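Local coordinates for BH2331 protein (Bacillus halodurans, PDB 1VL5), which probably transfers methyl groups from S-adenosylmethionine to a substrate, at residues A27-I32 and Q135-D140. Numbering follows the deposited sequence.
Sequences AKLMQI and QLLLVD
Ile32 O, near the C-terminal end of the helix, and Gln135 OE1 on the strand share one hydrogen-bonding partner, Lys248 NZ of strand 236-250, which so joins the two segments. The other end of the same amide is also engaged, Gln135 NE2 bonding to Ala33 O, and bonds at both ends of the amide probably hold its rotation.

Between the segments themselves the contact is apolar. Leu29 CD1 meets Leu137 CB at 3.8 Å, and the two leucine side chains pass at a slant. CG of Leu29 extends opposite the backbone N (chi1 178°), which sends it toward the strand, and chi2 (59°) then turns CD1 to Leu137 CB. This methyl also lies 4.4 Å from Val139 CG2, so that it sits over two alternate strand residues, 137 and 139, both directed toward the helix. Leu137 turns its CG away from its own carbonyl carbon (chi1 -70°), which lets CD2 come within 4.3 Å of Ile32 CG2, while the CG1-CD1 arm of Ile32 leads away from the strand.

The axes of 27-32 and 135-140 come within 10.1 Å of each other, at 160°, the usual spacing for a helix on a sheet. Helix 26-33 thus covers one face of the Rossmann-like methyltransferase sheet at strand 134-142, between strands 104-110 and 236-250, with Leu29 also packing on helix 50-55.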
loop_
_atom_site.group_PDB
_atom_site.type_symbol
_atom_site.label_atom_id
_atom_site.label_comp_id
_atom_site.label_asym_id
_atom_site.label_seq_id
_atom_site.Cartn_x
_atom_site.Cartn_y
_atom_site.Cartn_z
ATOM N N ALA A 27 7.912 -10.962 -3.028
ATOM C CA ALA A 27 8.982 -11.448 -3.889
ATOM C C ALA A 27 9.166 -10.488 -5.094
ATOM O O ALA A 27 10.279 -10.154 -5.466
ATOM C CB ALA A 27 8.679 -12.859 -4.356
ATOM N N LYS A 28 8.063 -10.107 -5.724
ATOM C CA LYS A 28 8.067 -9.114 -6.802
ATOM C C LYS A 28 8.660 -7.742 -6.422
ATOM O O LYS A 28 9.483 -7.173 -7.140
ATOM C CB LYS A 28 6.652 -8.953 -7.356
ATOM C CG LYS A 28 6.611 -8.048 -8.577
ATOM C CD LYS A 28 7.273 -8.694 -9.808
ATOM N N LEU A 29 8.264 -7.230 -5.269
ATOM C CA LEU A 29 8.900 -6.038 -4.692
ATOM C C LEU A 29 10.401 -6.174 -4.526
ATOM O O LEU A 29 11.143 -5.293 -4.931
ATOM C CB LEU A 29 8.270 -5.731 -3.331
ATOM C CG LEU A 29 8.786 -4.547 -2.490
ATOM C CD1 LEU A 29 8.664 -3.251 -3.217
ATOM C CD2 LEU A 29 7.990 -4.442 -1.205
HETATM N N MSE A 30 10.850 -7.280 -3.926
HETATM C CA MSE A 30 12.258 -7.491 -3.702
HETATM C C MSE A 30 13.017 -7.509 -5.037
HETATM O O MSE A 30 14.061 -6.901 -5.156
HETATM C CB MSE A 30 12.481 -8.815 -2.984
HETATM C CG MSE A 30 11.931 -8.898 -1.560
HETATM SE SE MSE A 30 12.855 -7.598 -0.460
HETATM C CE MSE A 30 14.610 -8.515 -0.595
ATOM N N GLN A 31 12.486 -8.210 -6.031
ATOM C CA GLN A 31 13.114 -8.299 -7.361
ATOM C C GLN A 31 13.266 -6.920 -7.984
ATOM O O GLN A 31 14.338 -6.570 -8.458
ATOM C CB GLN A 31 12.256 -9.197 -8.252
ATOM C CG GLN A 31 12.775 -9.515 -9.622
ATOM C CD GLN A 31 11.697 -10.232 -10.489
ATOM O OE1 GLN A 31 10.576 -9.727 -10.684
ATOM N NE2 GLN A 31 12.047 -11.427 -10.994
ATOM N N ILE A 32 12.180 -6.152 -8.007
ATOM C CA ILE A 32 12.168 -4.800 -8.605
ATOM C C ILE A 32 13.128 -3.866 -7.859
ATOM O O ILE A 32 13.749 -3.006 -8.467
ATOM C CB ILE A 32 10.717 -4.201 -8.631
ATOM C CG1 ILE A 32 9.742 -5.065 -9.493
ATOM C CG2 ILE A 32 10.699 -2.807 -9.121
ATOM C CD1 ILE A 32 10.347 -5.540 -10.792
ATOM N N GLN A 135 15.683 5.443 -4.094
ATOM C CA GLN A 135 14.433 5.063 -4.738
ATOM C C GLN A 135 13.256 4.940 -3.767
ATOM O O GLN A 135 13.421 4.576 -2.625
ATOM C CB GLN A 135 14.607 3.750 -5.509
ATOM C CG GLN A 135 15.148 2.590 -4.617
ATOM C CD GLN A 135 15.149 1.225 -5.310
ATOM O OE1 GLN A 135 14.203 0.870 -6.013
ATOM N NE2 GLN A 135 16.199 0.437 -5.078
ATOM N N LEU A 136 12.068 5.252 -4.273
ATOM C CA LEU A 136 10.815 4.994 -3.583
ATOM C C LEU A 136 10.190 3.775 -4.241
ATOM O O LEU A 136 10.034 3.739 -5.439
ATOM C CB LEU A 136 9.867 6.186 -3.719
ATOM C CG LEU A 136 8.430 5.944 -3.274
ATOM C CD1 LEU A 136 8.287 5.682 -1.802
ATOM C CD2 LEU A 136 7.590 7.186 -3.718
ATOM N N LEU A 137 9.792 2.817 -3.411
ATOM C CA LEU A 137 9.066 1.645 -3.815
ATOM C C LEU A 137 7.700 1.712 -3.150
ATOM O O LEU A 137 7.576 1.517 -1.951
ATOM C CB LEU A 137 9.869 0.400 -3.382
ATOM C CG LEU A 137 11.181 0.191 -4.179
ATOM C CD1 LEU A 137 12.176 -0.666 -3.407
ATOM C CD2 LEU A 137 10.978 -0.414 -5.548
ATOM N N LEU A 138 6.655 1.930 -3.947
ATOM C CA LEU A 138 5.313 2.138 -3.437
ATOM C C LEU A 138 4.352 1.140 -4.021
ATOM O O LEU A 138 4.300 0.971 -5.243
ATOM C CB LEU A 138 4.879 3.551 -3.792
ATOM C CG LEU A 138 3.487 4.102 -3.452
ATOM C CD1 LEU A 138 3.214 4.098 -1.984
ATOM C CD2 LEU A 138 3.383 5.521 -3.986
ATOM N N VAL A 139 3.605 0.467 -3.136
ATOM C CA VAL A 139 2.673 -0.592 -3.484
ATOM C C VAL A 139 1.341 -0.251 -2.820
ATOM O O VAL A 139 1.305 0.101 -1.631
ATOM C CB VAL A 139 3.132 -1.994 -3.010
ATOM C CG1 VAL A 139 1.993 -3.013 -3.186
ATOM C CG2 VAL A 139 4.324 -2.467 -3.787
ATOM N N ASP A 140 0.275 -0.256 -3.617
ATOM C CA ASP A 140 -1.043 0.001 -3.117
ATOM C C ASP A 140 -2.085 -0.454 -4.110
ATOM O O ASP A 140 -1.818 -0.649 -5.286
ATOM C CB ASP A 140 -1.230 1.512 -2.839
ATOM C CG ASP A 140 -2.189 1.790 -1.655
ATOM O OD1 ASP A 140 -2.526 0.848 -0.911
ATOM O OD2 ASP A 140 -2.618 2.949 -1.522
#